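Local coordinates for flavoprotein (Thermotoga maritima, PDB 5V8S) that probably acts as an oxidoreductase in electron transfer, pairing a metallo-beta-lactamase-like di-iron site with an FMN-binding flavodoxin-like domain, at residues A[95-100]-A[178-183]. The protein carries 1 engineered substitution. Residues are numbered along the deposited sequence; the frame is centred on the assembly and turned at random.
With FEO (mu-oxo-diiron), chain C.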
loop_
_atom_site.group_PDB
_atom_site.type_symbol
_atom_site.label_atom_id
_atom_site.label_comp_id
_atom_site.label_asym_id
_atom_site.label_seq_id
_atom_site.Cartn_x
_atom_site.Cartn_y
_atom_site.Cartn_z
ATOM N N VAL A 95 18.416 24.069 -17.071
ATOM C CA VAL A 95 17.856 22.869 -16.458
ATOM C C VAL A 95 18.166 22.944 -14.966
ATOM O O VAL A 95 19.262 22.596 -14.521
ATOM C CB VAL A 95 18.420 21.599 -17.103
ATOM C CG1 VAL A 95 17.825 20.358 -16.453
ATOM C CG2 VAL A 95 18.129 21.611 -18.592
ATOM N N ASN A 96 17.185 23.396 -14.173
ATOM C CA ASN A 96 17.377 23.508 -12.738
ATOM C C ASN A 96 17.406 22.136 -12.057
ATOM O O ASN A 96 17.967 22.013 -10.966
ATOM C CB ASN A 96 16.230 24.325 -12.139
ATOM C CG ASN A 96 16.327 25.808 -12.461
ATOM O OD1 ASN A 96 17.358 26.441 -12.211
ATOM N ND2 ASN A 96 15.245 26.382 -13.017
ATOM N N HIS A 97 16.825 21.111 -12.685
ATOM C CA HIS A 97 16.610 19.792 -12.103
ATOM C C HIS A 97 16.241 18.892 -13.263
ATOM O O HIS A 97 15.479 19.296 -14.147
ATOM C CB HIS A 97 15.461 19.922 -11.081
ATOM C CG HIS A 97 14.961 18.652 -10.441
ATOM N ND1 HIS A 97 15.758 17.696 -9.838
ATOM C CD2 HIS A 97 13.687 18.258 -10.216
ATOM C CE1 HIS A 97 14.996 16.751 -9.312
ATOM N NE2 HIS A 97 13.732 17.075 -9.520
ATOM N N THR A 98 16.818 17.695 -13.288
ATOM C CA THR A 98 16.768 16.847 -14.469
ATOM C C THR A 98 15.692 15.771 -14.413
ATOM O O THR A 98 15.601 14.968 -15.346
ATOM C CB THR A 98 18.116 16.159 -14.685
ATOM O OG1 THR A 98 18.377 15.268 -13.592
ATOM C CG2 THR A 98 19.235 17.192 -14.805
ATOM N N GLU A 99 14.896 15.704 -13.351
ATOM C CA GLU A 99 13.930 14.619 -13.253
ATOM C C GLU A 99 12.976 14.690 -14.450
ATOM O O GLU A 99 12.606 15.787 -14.882
ATOM C CB GLU A 99 13.141 14.723 -11.947
ATOM C CG GLU A 99 12.221 13.557 -11.678
ATOM C CD GLU A 99 11.591 13.599 -10.315
ATOM O OE1 GLU A 99 12.008 14.393 -9.466
ATOM O OE2 GLU A 99 10.660 12.792 -10.078
ATOM N N PRO A 100 12.549 13.554 -15.013
ATOM C CA PRO A 100 11.806 13.620 -16.282
ATOM C C PRO A 100 10.441 14.273 -16.240
ATOM O O PRO A 100 9.888 14.512 -17.319
ATOM C CB PRO A 100 11.729 12.162 -16.726
ATOM C CG PRO A 100 12.963 11.564 -16.164
ATOM C CD PRO A 100 13.155 12.218 -14.829
ATOM N N SER A 178 12.516 28.302 -9.745
ATOM C CA SER A 178 12.916 27.420 -8.666
ATOM C C SER A 178 12.564 25.958 -8.889
ATOM O O SER A 178 12.875 25.136 -8.027
ATOM C CB SER A 178 12.281 27.895 -7.355
ATOM O OG SER A 178 10.886 28.024 -7.498
ATOM N N CYS A 179 11.910 25.617 -9.998
ATOM C CA CYS A 179 11.538 24.240 -10.314
ATOM C C CYS A 179 10.790 23.566 -9.154
ATOM O O CYS A 179 9.739 24.057 -8.765
ATOM C CB CYS A 179 12.731 23.429 -10.817
ATOM S SG CYS A 179 12.195 22.017 -11.801
ATOM N N ASP A 180 11.287 22.470 -8.569
ATOM C CA ASP A 180 10.511 21.805 -7.512
ATOM C C ASP A 180 10.423 22.619 -6.237
ATOM O O ASP A 180 9.491 22.401 -5.447
ATOM C CB ASP A 180 11.109 20.456 -7.113
ATOM C CG ASP A 180 10.902 19.362 -8.160
ATOM O OD1 ASP A 180 10.173 19.591 -9.148
ATOM O OD2 ASP A 180 11.492 18.273 -7.998
ATOM N N VAL A 181 11.362 23.528 -6.008
ATOM C CA VAL A 181 11.381 24.331 -4.793
ATOM C C VAL A 181 10.249 25.350 -4.901
ATOM O O VAL A 181 10.280 26.247 -5.745
ATOM C CB VAL A 181 12.741 25.007 -4.598
ATOM C CG1 VAL A 181 12.728 25.879 -3.350
ATOM C CG2 VAL A 181 13.852 23.965 -4.514
ATOM N N GLY A 182 9.238 25.210 -4.057
ATOM C CA GLY A 182 8.075 26.070 -4.121
ATOM C C GLY A 182 6.918 25.498 -4.905
ATOM O O GLY A 182 5.894 26.181 -5.063
ATOM N N GLY A 183 7.023 24.248 -5.354
ATOM C CA GLY A 183 5.930 23.622 -6.060
ATOM C C GLY A 183 4.835 23.120 -5.137
ATOM O O GLY A 183 4.978 23.088 -3.924
HETATM FE FE1 FEO C . 11.720 16.390 -8.843
HETATM FE FE2 FEO C . 9.257 18.130 -10.432
HETATM O O FEO C . 10.687 16.915 -10.323
HETATM O O HOH W 1 9.728 15.753 -8.139
HETATM O O HOH W 2 8.380 17.105 -8.601
#
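Asn-96 and Cys-179 bring the two backbones to their nearest approach, 6.4 Å between CA atoms, where the loop 95-100 passes the end of a strand that breaks into two successive beta turns, type II' from Ser-178 to Val-181 and type II from Asp-180 to Gly-183. Apolar contact is confined to this end: CB of Asn-96 meets CB of Cys-179, and the sulfur SG of Cys-179 lies 3.9 Å from CB of His-97 and beside the edge of its imidazole ring. Farther on, a metal joins the segments. His-97, with CG anti to the backbone N (chi1 174°), gives NE2 to FE1 of the mu-oxo-diiron group at 2.2 Å. Glu-99 reaches the same iron through an extended chain, its OE1 2.1 Å from FE1. Asp-180 bridges the pair of irons, OD2 binding FE1 at 2.1 Å and OD1 binding FE2 at the same distance. Its side chain crosses that of His-97 at about a right angle, with ring and carboxylate planes 74° apart. NE2 of His-97 and OD2 of Asp-180 approach to 3.0 Å because both bind FE1. ND1 of His-97 is hydrogen-bonded to the second-shell carboxylate of Asp-166; together with the iron bond at NE2 this holds the ring's rotation. OE2 of Glu-99 is hydrogen-bonded to OH of Tyr-276 of the second subunit. His-163 completes the protein ligands of FE1, as Asp-101, the engineered Asp-102 and His-240 do for FE2. This is the di-iron centre of the metallo-beta-lactamase-like fold, here built from turns that follow strands of its two sheets: 95-100 joins strand 92-94 to helix 100-103, with Glu-99 at the N-cap position, and 178-183 leaves strand 175-179, flanked by strands 168-172 and 235-238.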